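PDB 2PY5: DNA polymerase from Bacillus phage phi29, which copies the viral genome by protein-primed, strand-displacing DNA synthesis with high processivity and fidelity, and also carries a 3'-5' exonuclease activity. Local coordinates for residues 94-99 against 398-403; 69-74 against 98-103. The protein carries 2 engineered substitutions. All blocks are in the same frame, centred on the assembly; numbering follows the deposited sequence.

Contact 1 of 2, residues 94-99 against 398-403. With nucleotides of chain C; nucleotides of chain B.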
loop_
_atom_site.group_PDB
_atom_site.type_symbol
_atom_site.label_atom_id
_atom_site.label_comp_id
_atom_site.label_asym_id
_atom_site.label_seq_id
_atom_site.Cartn_x
_atom_site.Cartn_y
_atom_site.Cartn_z
ATOM N N ILE F 94 -13.841 -3.307 10.200
ATOM C CA ILE F 94 -13.474 -4.062 8.995
ATOM C C ILE F 94 -14.108 -3.306 7.828
ATOM O O ILE F 94 -15.337 -3.094 7.798
ATOM C CB ILE F 94 -13.999 -5.524 9.010
ATOM C CG1 ILE F 94 -13.389 -6.315 10.161
ATOM C CG2 ILE F 94 -13.679 -6.202 7.655
ATOM C CD1 ILE F 94 -14.182 -7.591 10.518
ATOM N N SER F 95 -13.276 -2.852 6.894
ATOM C CA SER F 95 -13.753 -2.000 5.805
ATOM C C SER F 95 -14.542 -2.794 4.781
ATOM O O SER F 95 -14.473 -4.029 4.771
ATOM C CB SER F 95 -12.612 -1.271 5.101
ATOM O OG SER F 95 -11.829 -2.139 4.298
ATOM N N ARG F 96 -15.281 -2.072 3.950
ATOM C CA ARG F 96 -16.010 -2.665 2.826
ATOM C C ARG F 96 -15.113 -3.587 2.018
ATOM O O ARG F 96 -15.544 -4.662 1.550
ATOM C CB ARG F 96 -16.559 -1.568 1.893
ATOM C CG ARG F 96 -17.452 -2.085 0.779
ATOM C CD ARG F 96 -17.754 -0.993 -0.210
ATOM N NE ARG F 96 -18.596 0.051 0.369
ATOM C CZ ARG F 96 -19.927 0.130 0.264
ATOM N NH1 ARG F 96 -20.635 -0.784 -0.404
ATOM N NH2 ARG F 96 -20.566 1.146 0.836
ATOM N N MET F 97 -13.876 -3.155 1.828
ATOM C CA MET F 97 -12.921 -3.878 0.983
ATOM C C MET F 97 -12.141 -4.957 1.731
ATOM O O MET F 97 -11.260 -5.603 1.153
ATOM C CB MET F 97 -11.989 -2.881 0.312
ATOM C CG MET F 97 -12.749 -1.788 -0.465
ATOM S SD MET F 97 -13.495 -2.312 -2.016
ATOM C CE MET F 97 -14.982 -3.164 -1.519
ATOM N N GLY F 98 -12.462 -5.171 3.008
ATOM C CA GLY F 98 -11.914 -6.285 3.754
ATOM C C GLY F 98 -10.618 -5.994 4.485
ATOM O O GLY F 98 -9.908 -6.932 4.847
ATOM N N GLN F 99 -10.331 -4.714 4.734
ATOM C CA GLN F 99 -9.189 -4.351 5.576
ATOM C C GLN F 99 -9.613 -4.357 7.047
ATOM O O GLN F 99 -10.606 -3.735 7.399
ATOM C CB GLN F 99 -8.630 -3.006 5.159
ATOM C CG GLN F 99 -8.175 -3.025 3.701
ATOM C CD GLN F 99 -6.911 -2.269 3.441
ATOM O OE1 GLN F 99 -6.839 -1.473 2.499
ATOM N NE2 GLN F 99 -5.892 -2.514 4.255
ATOM N N ASP F 398 -17.401 7.504 2.650
ATOM C CA ASP F 398 -18.231 6.304 2.899
ATOM C C ASP F 398 -17.432 5.269 3.684
ATOM O O ASP F 398 -16.544 4.605 3.129
ATOM C CB ASP F 398 -18.720 5.717 1.583
ATOM C CG ASP F 398 -19.665 4.562 1.770
ATOM O OD1 ASP F 398 -20.090 3.970 0.738
ATOM O OD2 ASP F 398 -19.973 4.226 2.926
ATOM N N VAL F 399 -17.738 5.151 4.974
ATOM C CA VAL F 399 -17.028 4.239 5.855
ATOM C C VAL F 399 -17.891 3.065 6.285
ATOM O O VAL F 399 -17.603 2.407 7.276
ATOM C CB VAL F 399 -16.407 4.952 7.081
ATOM C CG1 VAL F 399 -15.234 5.820 6.610
ATOM C CG2 VAL F 399 -17.419 5.784 7.853
ATOM N N THR F 400 -18.936 2.796 5.502
ATOM C CA THR F 400 -19.764 1.602 5.681
ATOM C C THR F 400 -18.847 0.387 5.712
ATOM O O THR F 400 -18.002 0.225 4.833
ATOM C CB THR F 400 -20.788 1.485 4.533
ATOM O OG1 THR F 400 -21.541 2.694 4.459
ATOM C CG2 THR F 400 -21.747 0.282 4.734
ATOM N N GLY F 401 -18.993 -0.420 6.757
ATOM C CA GLY F 401 -18.102 -1.562 6.978
ATOM C C GLY F 401 -18.740 -2.913 6.780
ATOM O O GLY F 401 -19.875 -3.038 6.286
ATOM N N LYS F 402 -17.979 -3.939 7.145
ATOM C CA LYS F 402 -18.414 -5.327 7.029
ATOM C C LYS F 402 -18.488 -5.928 8.444
ATOM O O LYS F 402 -17.608 -5.684 9.304
ATOM C CB LYS F 402 -17.420 -6.127 6.154
ATOM C CG LYS F 402 -17.454 -5.826 4.639
ATOM C CD LYS F 402 -18.551 -6.610 3.936
ATOM C CE LYS F 402 -18.847 -6.093 2.534
ATOM N NZ LYS F 402 -17.726 -6.287 1.552
ATOM N N VAL F 403 -19.568 -6.650 8.690
ATOM C CA VAL F 403 -19.876 -7.208 9.995
ATOM C C VAL F 403 -19.692 -8.715 9.946
ATOM O O VAL F 403 -20.299 -9.387 9.115
ATOM C CB VAL F 403 -21.329 -6.889 10.393
ATOM C CG1 VAL F 403 -21.705 -7.540 11.717
ATOM C CG2 VAL F 403 -21.533 -5.367 10.438
ATOM P P DT C 6 -11.710 5.025 -3.585
ATOM O OP1 DT C 6 -12.124 6.104 -4.498
ATOM O OP2 DT C 6 -12.313 4.850 -2.233
ATOM O "O5'" DT C 6 -11.882 3.614 -4.329
ATOM C "C5'" DT C 6 -11.555 3.459 -5.697
ATOM C "C4'" DT C 6 -11.929 2.055 -6.122
ATOM O "O4'" DT C 6 -10.981 1.151 -5.499
ATOM C "C3'" DT C 6 -13.328 1.597 -5.690
ATOM O "O3'" DT C 6 -13.999 0.863 -6.729
ATOM C "C2'" DT C 6 -13.055 0.730 -4.467
ATOM C "C1'" DT C 6 -11.682 0.148 -4.791
ATOM N N1 DT C 6 -10.847 -0.283 -3.601
ATOM C C2 DT C 6 -10.209 -1.509 -3.656
ATOM O O2 DT C 6 -10.291 -2.260 -4.618
ATOM N N3 DT C 6 -9.469 -1.820 -2.535
ATOM C C4 DT C 6 -9.305 -1.057 -1.390
ATOM O O4 DT C 6 -8.619 -1.439 -0.444
ATOM C C5 DT C 6 -9.997 0.215 -1.398
ATOM C C7 DT C 6 -9.907 1.141 -0.220
ATOM C C6 DT C 6 -10.722 0.537 -2.485
ATOM P P DT B 5 -16.651 -9.457 -0.157
ATOM O OP1 DT B 5 -16.968 -9.286 -1.600
ATOM O OP2 DT B 5 -17.521 -8.851 0.877
ATOM O "O5'" DT B 5 -16.614 -11.023 0.176
ATOM C "C5'" DT B 5 -15.916 -11.924 -0.667
ATOM C "C4'" DT B 5 -15.539 -13.178 0.099
ATOM O "O4'" DT B 5 -14.498 -12.886 1.063
ATOM C "C3'" DT B 5 -16.657 -13.815 0.912
ATOM O "O3'" DT B 5 -16.501 -15.225 0.873
ATOM C "C2'" DT B 5 -16.450 -13.265 2.322
ATOM C "C1'" DT B 5 -14.934 -13.220 2.374
ATOM N N1 DT B 5 -14.339 -12.169 3.247
ATOM C C2 DT B 5 -13.346 -12.512 4.141
ATOM O O2 DT B 5 -12.879 -13.648 4.306
ATOM N N3 DT B 5 -12.874 -11.431 4.853
ATOM C C4 DT B 5 -13.284 -10.112 4.772
ATOM O O4 DT B 5 -12.758 -9.244 5.463
ATOM C C5 DT B 5 -14.312 -9.830 3.811
ATOM C C7 DT B 5 -14.836 -8.444 3.628
ATOM C C6 DT B 5 -14.790 -10.862 3.096
ATOM P P DC B 4 -12.286 -12.290 -2.579
ATOM O OP1 DC B 4 -12.628 -13.339 -1.594
ATOM O OP2 DC B 4 -12.857 -12.321 -3.954
ATOM O "O5'" DC B 4 -12.641 -10.862 -1.967
ATOM C "C5'" DC B 4 -12.418 -10.544 -0.606
ATOM C "C4'" DC B 4 -12.806 -9.096 -0.399
ATOM O "O4'" DC B 4 -11.891 -8.253 -1.143
ATOM C "C3'" DC B 4 -14.194 -8.716 -0.899
ATOM O "O3'" DC B 4 -15.147 -8.993 0.125
ATOM C "C2'" DC B 4 -14.034 -7.228 -1.194
ATOM C "C1'" DC B 4 -12.578 -7.111 -1.628
ATOM N N1 DC B 4 -12.363 -7.005 -3.119
ATOM C C2 DC B 4 -12.340 -5.742 -3.724
ATOM O O2 DC B 4 -12.504 -4.730 -3.030
ATOM N N3 DC B 4 -12.132 -5.650 -5.060
ATOM C C4 DC B 4 -11.958 -6.752 -5.792
ATOM N N4 DC B 4 -11.762 -6.599 -7.105
ATOM C C5 DC B 4 -11.977 -8.055 -5.207
ATOM C C6 DC B 4 -12.176 -8.133 -3.884
HETATM O O HOH W 1 -16.641 -3.915 11.028
HETATM O O HOH W 2 -15.369 0.766 4.490
HETATM O O HOH W 3 -17.471 1.934 2.395
#
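Ile94 meets Lys402 where the exonuclease region touches TPR2, part of the polymerisation region. The carbonyl O of Ile94 accepts a nearly straight bond from Lys402 N at 2.8 Å, and a water bridges the same pair, accepting from Ile94 N and donating to Lys402 O. Beside this bond the CG2 methyl of Ile94 packs on CB of Lys402, the side chains crossing at about a right angle. Ser95 opens a type I turn to Gly98, and its carbonyl O lies against CG of Lys402. NH2 of Arg96 reaches Asp398 OD1 at 2.9 Å in a salt bridge whose hydrogen bond is bent and weak, the guanidinium and carboxylate planes 73° apart, while one water joins NE to the carbonyls of Asp398 and Thr400. OD2 of Asp398 accepts from Thr400 N, closing an Asx turn, and takes the Thr400 OG1 hydroxyl on its syn lone pair. The carbonyl O of Arg96 receives Lys402 NZ at 2.7 Å, in plane on a lone pair. Lys402 NZ also donates to OP2 of DT5 of chain B, at 2.7 Å. Held by carbonyl and phosphate, the ammonium ties turn to DNA and is probably stabilised in its charged form.

Contact 2 of 2, residues 69-74 against 98-103. With nucleotides of chain C; nucleotides of chain B.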
loop_
_atom_site.group_PDB
_atom_site.type_symbol
_atom_site.label_atom_id
_atom_site.label_comp_id
_atom_site.label_asym_id
_atom_site.label_seq_id
_atom_site.Cartn_x
_atom_site.Cartn_y
_atom_site.Cartn_z
ATOM N N PHE F 69 -9.397 -16.175 13.850
ATOM C CA PHE F 69 -9.356 -17.131 14.943
ATOM C C PHE F 69 -9.999 -16.566 16.203
ATOM O O PHE F 69 -10.747 -17.263 16.901
ATOM C CB PHE F 69 -7.926 -17.628 15.194
ATOM C CG PHE F 69 -7.384 -18.449 14.067
ATOM C CD1 PHE F 69 -6.847 -17.845 12.925
ATOM C CD2 PHE F 69 -7.441 -19.835 14.107
ATOM C CE1 PHE F 69 -6.382 -18.629 11.863
ATOM C CE2 PHE F 69 -6.957 -20.577 13.067
ATOM C CZ PHE F 69 -6.420 -19.977 11.959
ATOM N N ILE F 70 -9.730 -15.284 16.478
ATOM C CA ILE F 70 -10.276 -14.600 17.634
ATOM C C ILE F 70 -11.787 -14.496 17.551
ATOM O O ILE F 70 -12.488 -14.788 18.514
ATOM C CB ILE F 70 -9.622 -13.199 17.765
ATOM C CG1 ILE F 70 -8.159 -13.331 18.167
ATOM C CG2 ILE F 70 -10.367 -12.302 18.751
ATOM C CD1 ILE F 70 -7.363 -12.088 17.963
ATOM N N ILE F 71 -12.302 -14.091 16.390
ATOM C CA ILE F 71 -13.754 -13.946 16.216
ATOM C C ILE F 71 -14.462 -15.312 16.261
ATOM O O ILE F 71 -15.536 -15.434 16.865
ATOM C CB ILE F 71 -14.121 -13.096 14.989
ATOM C CG1 ILE F 71 -13.614 -11.664 15.192
ATOM C CG2 ILE F 71 -15.643 -13.037 14.811
ATOM C CD1 ILE F 71 -13.875 -10.753 14.006
ATOM N N ASN F 72 -13.870 -16.325 15.623
ATOM C CA ASN F 72 -14.393 -17.684 15.754
ATOM C C ASN F 72 -14.526 -18.084 17.229
ATOM O O ASN F 72 -15.498 -18.704 17.626
ATOM C CB ASN F 72 -13.504 -18.692 15.013
ATOM C CG ASN F 72 -13.903 -18.867 13.557
ATOM O OD1 ASN F 72 -13.405 -18.141 12.662
ATOM N ND2 ASN F 72 -14.803 -19.778 13.306
ATOM N N TRP F 73 -13.547 -17.723 18.052
ATOM C CA TRP F 73 -13.614 -18.057 19.479
ATOM C C TRP F 73 -14.716 -17.256 20.174
ATOM O O TRP F 73 -15.529 -17.814 20.901
ATOM C CB TRP F 73 -12.270 -17.803 20.163
ATOM C CG TRP F 73 -12.215 -18.239 21.606
ATOM C CD1 TRP F 73 -11.756 -19.438 22.079
ATOM C CD2 TRP F 73 -12.641 -17.494 22.763
ATOM N NE1 TRP F 73 -11.870 -19.490 23.433
ATOM C CE2 TRP F 73 -12.407 -18.315 23.890
ATOM C CE3 TRP F 73 -13.190 -16.225 22.957
ATOM C CZ2 TRP F 73 -12.705 -17.906 25.188
ATOM C CZ3 TRP F 73 -13.475 -15.810 24.238
ATOM C CH2 TRP F 73 -13.251 -16.661 25.345
ATOM N N LEU F 74 -14.748 -15.943 19.919
ATOM C CA LEU F 74 -15.710 -15.077 20.568
ATOM C C LEU F 74 -17.122 -15.598 20.345
ATOM O O LEU F 74 -17.887 -15.714 21.278
ATOM C CB LEU F 74 -15.569 -13.624 20.074
ATOM C CG LEU F 74 -14.315 -12.901 20.550
ATOM C CD1 LEU F 74 -14.091 -11.656 19.707
ATOM C CD2 LEU F 74 -14.422 -12.514 22.024
ATOM N N GLY F 98 -12.462 -5.171 3.008
ATOM C CA GLY F 98 -11.914 -6.285 3.754
ATOM C C GLY F 98 -10.618 -5.994 4.485
ATOM O O GLY F 98 -9.908 -6.932 4.847
ATOM N N GLN F 99 -10.331 -4.714 4.734
ATOM C CA GLN F 99 -9.189 -4.351 5.576
ATOM C C GLN F 99 -9.613 -4.357 7.047
ATOM O O GLN F 99 -10.606 -3.735 7.399
ATOM C CB GLN F 99 -8.630 -3.006 5.159
ATOM C CG GLN F 99 -8.175 -3.025 3.701
ATOM C CD GLN F 99 -6.911 -2.269 3.441
ATOM O OE1 GLN F 99 -6.839 -1.473 2.499
ATOM N NE2 GLN F 99 -5.892 -2.514 4.255
ATOM N N TRP F 100 -8.837 -5.046 7.885
ATOM C CA TRP F 100 -9.111 -5.202 9.317
ATOM C C TRP F 100 -8.289 -4.208 10.110
ATOM O O TRP F 100 -7.049 -4.143 9.932
ATOM C CB TRP F 100 -8.787 -6.622 9.794
ATOM C CG TRP F 100 -9.742 -7.658 9.259
ATOM C CD1 TRP F 100 -10.168 -7.799 7.963
ATOM C CD2 TRP F 100 -10.367 -8.693 10.005
ATOM N NE1 TRP F 100 -11.046 -8.843 7.870
ATOM C CE2 TRP F 100 -11.175 -9.421 9.105
ATOM C CE3 TRP F 100 -10.331 -9.084 11.349
ATOM C CZ2 TRP F 100 -11.942 -10.501 9.520
ATOM C CZ3 TRP F 100 -11.106 -10.187 11.757
ATOM C CH2 TRP F 100 -11.883 -10.869 10.844
ATOM N N TYR F 101 -8.974 -3.429 10.952
ATOM C CA TYR F 101 -8.318 -2.374 11.773
ATOM C C TYR F 101 -8.442 -2.620 13.271
ATOM O O TYR F 101 -7.559 -2.219 14.024
ATOM C CB TYR F 101 -8.888 -0.984 11.489
ATOM C CG TYR F 101 -8.654 -0.508 10.087
ATOM C CD1 TYR F 101 -9.533 -0.847 9.080
ATOM C CD2 TYR F 101 -7.552 0.247 9.766
ATOM C CE1 TYR F 101 -9.332 -0.430 7.804
ATOM C CE2 TYR F 101 -7.318 0.684 8.476
ATOM C CZ TYR F 101 -8.211 0.332 7.480
ATOM O OH TYR F 101 -8.020 0.769 6.186
ATOM N N MET F 102 -9.526 -3.241 13.723
ATOM C CA MET F 102 -9.818 -3.301 15.159
ATOM C C MET F 102 -10.824 -4.386 15.476
ATOM O O MET F 102 -11.799 -4.576 14.751
ATOM C CB MET F 102 -10.359 -1.940 15.660
ATOM C CG MET F 102 -10.576 -1.876 17.186
ATOM S SD MET F 102 -11.512 -0.441 17.694
ATOM C CE MET F 102 -13.139 -0.946 17.163
ATOM N N ILE F 103 -10.580 -5.059 16.600
ATOM C CA ILE F 103 -11.582 -5.854 17.318
ATOM C C ILE F 103 -11.568 -5.339 18.758
ATOM O O ILE F 103 -10.528 -5.370 19.394
ATOM C CB ILE F 103 -11.245 -7.347 17.342
ATOM C CG1 ILE F 103 -11.035 -7.902 15.936
ATOM C CG2 ILE F 103 -12.371 -8.138 18.063
ATOM C CD1 ILE F 103 -10.402 -9.311 15.915
ATOM P P DG C 2 -14.101 9.750 13.217
ATOM O OP1 DG C 2 -13.496 11.100 13.142
ATOM O OP2 DG C 2 -15.059 9.320 12.171
ATOM O "O5'" DG C 2 -12.930 8.651 13.354
ATOM C "C5'" DG C 2 -11.943 8.889 14.354
ATOM C "C4'" DG C 2 -10.922 7.781 14.537
ATOM O "O4'" DG C 2 -11.449 6.772 15.418
ATOM C "C3'" DG C 2 -10.465 7.009 13.313
ATOM O "O3'" DG C 2 -9.083 6.838 13.469
ATOM C "C2'" DG C 2 -11.170 5.661 13.379
ATOM C "C1'" DG C 2 -11.198 5.485 14.884
ATOM N N9 DG C 2 -12.280 4.699 15.438
ATOM C C8 DG C 2 -13.566 4.581 14.976
ATOM N N7 DG C 2 -14.311 3.825 15.729
ATOM C C5 DG C 2 -13.453 3.437 16.757
ATOM C C6 DG C 2 -13.688 2.607 17.870
ATOM O O6 DG C 2 -14.748 2.047 18.172
ATOM N N1 DG C 2 -12.554 2.474 18.675
ATOM C C2 DG C 2 -11.333 3.061 18.427
ATOM N N2 DG C 2 -10.344 2.816 19.307
ATOM N N3 DG C 2 -11.102 3.843 17.374
ATOM C C4 DG C 2 -12.204 3.978 16.597
ATOM P P DT B 5 -16.651 -9.457 -0.157
ATOM O OP1 DT B 5 -16.968 -9.286 -1.600
ATOM O OP2 DT B 5 -17.521 -8.851 0.877
ATOM O "O5'" DT B 5 -16.614 -11.023 0.176
ATOM C "C5'" DT B 5 -15.916 -11.924 -0.667
ATOM C "C4'" DT B 5 -15.539 -13.178 0.099
ATOM O "O4'" DT B 5 -14.498 -12.886 1.063
ATOM C "C3'" DT B 5 -16.657 -13.815 0.912
ATOM O "O3'" DT B 5 -16.501 -15.225 0.873
ATOM C "C2'" DT B 5 -16.450 -13.265 2.322
ATOM C "C1'" DT B 5 -14.934 -13.220 2.374
ATOM N N1 DT B 5 -14.339 -12.169 3.247
ATOM C C2 DT B 5 -13.346 -12.512 4.141
ATOM O O2 DT B 5 -12.879 -13.648 4.306
ATOM N N3 DT B 5 -12.874 -11.431 4.853
ATOM C C4 DT B 5 -13.284 -10.112 4.772
ATOM O O4 DT B 5 -12.758 -9.244 5.463
ATOM C C5 DT B 5 -14.312 -9.830 3.811
ATOM C C7 DT B 5 -14.836 -8.444 3.628
ATOM C C6 DT B 5 -14.790 -10.862 3.096
ATOM P P DA C 3 -8.092 7.308 12.321
ATOM O OP1 DA C 3 -6.741 7.120 12.886
ATOM O OP2 DA C 3 -8.588 8.620 11.791
ATOM O "O5'" DA C 3 -8.323 6.230 11.168
ATOM C "C5'" DA C 3 -7.696 4.986 11.287
ATOM C "C4'" DA C 3 -8.330 4.044 10.284
ATOM O "O4'" DA C 3 -9.712 3.854 10.642
ATOM C "C3'" DA C 3 -8.362 4.536 8.846
ATOM O "O3'" DA C 3 -7.265 3.983 8.138
ATOM C "C2'" DA C 3 -9.673 3.963 8.290
ATOM C "C1'" DA C 3 -10.565 3.755 9.505
ATOM N N9 DA C 3 -11.582 4.768 9.798
ATOM C C8 DA C 3 -11.398 6.133 9.846
ATOM N N7 DA C 3 -12.473 6.809 10.197
ATOM C C5 DA C 3 -13.421 5.819 10.401
ATOM C C6 DA C 3 -14.777 5.861 10.783
ATOM N N6 DA C 3 -15.433 6.999 11.040
ATOM N N1 DA C 3 -15.438 4.681 10.898
ATOM C C2 DA C 3 -14.782 3.541 10.639
ATOM N N3 DA C 3 -13.509 3.379 10.268
ATOM C C4 DA C 3 -12.882 4.561 10.172
#
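An apolar helix-on-sheet contact packs helix 63-76 against strand 100-110 inside the exonuclease domain, whose mixed sheet is flanked by helices as in other DnaQ-like (RNase H-like) exonucleases of B-family polymerases. The axes of the short segments 69-74 and 100-103 approach to 11.1 Å at 35°, and every touching residue is buried. Ile103 projects toward the helix and meets three of its side chains. Its CD1 approaches CG1 of Ile71 at 4.0 Å and CG2 of Ile70 at 4.1 Å, while its CG2 methyl packs on CD1 of Leu74. CG1 of Ile103 stands anti to the carbonyl carbon (chi1 -55°), and CD1, carried on outward from it, reaches both isoleucines; the side chains cross obliquely. Nearer the start of the strand, Ile71 and Trp100 reach toward each other tip to tip, CD1 of Ile71 lying 3.6 Å from CZ3 of the indole. Tyr90 of the adjacent strand 89-94 also packs on Ile71 and Leu74. Tyr101 and Met102 both face Ile93 in a classic beta bulge, and they turn away from the helix to chain C, where DA3 places C2' over one face of the Tyr101 ring. The pyrrole side of Trp100 serves chain B: NE1 donates to O4 of DT5, which sits at the ring edge in its plane, over 3.0 Å at an N-H...O angle of 164°.

Overall arrangement
Contacts 1 and 2 lie about 13 Å apart between centres and share Gly98 and Gln99, where the turn of 94-99 leads into strand 100-110. They touch directly through CG2 of Ile94, which packs 3.7 Å from NE1 of Trp100. Both converge on DT5 of chain B, and its base O4 is the meeting point: CA of Gly98 lies 3.5 Å and CG2 of Ile94 3.9 Å from it. Contact 2 belongs wholly to the exonuclease region, with the side chain of Trp100 about 7 Å from that of Asn62, which stabilises a frayed primer end, whereas contact 1 bridges that region to TPR2. Helix 63-76 thus packs on the strand that follows a turn meeting TPR2 directly, beside the bound DNA.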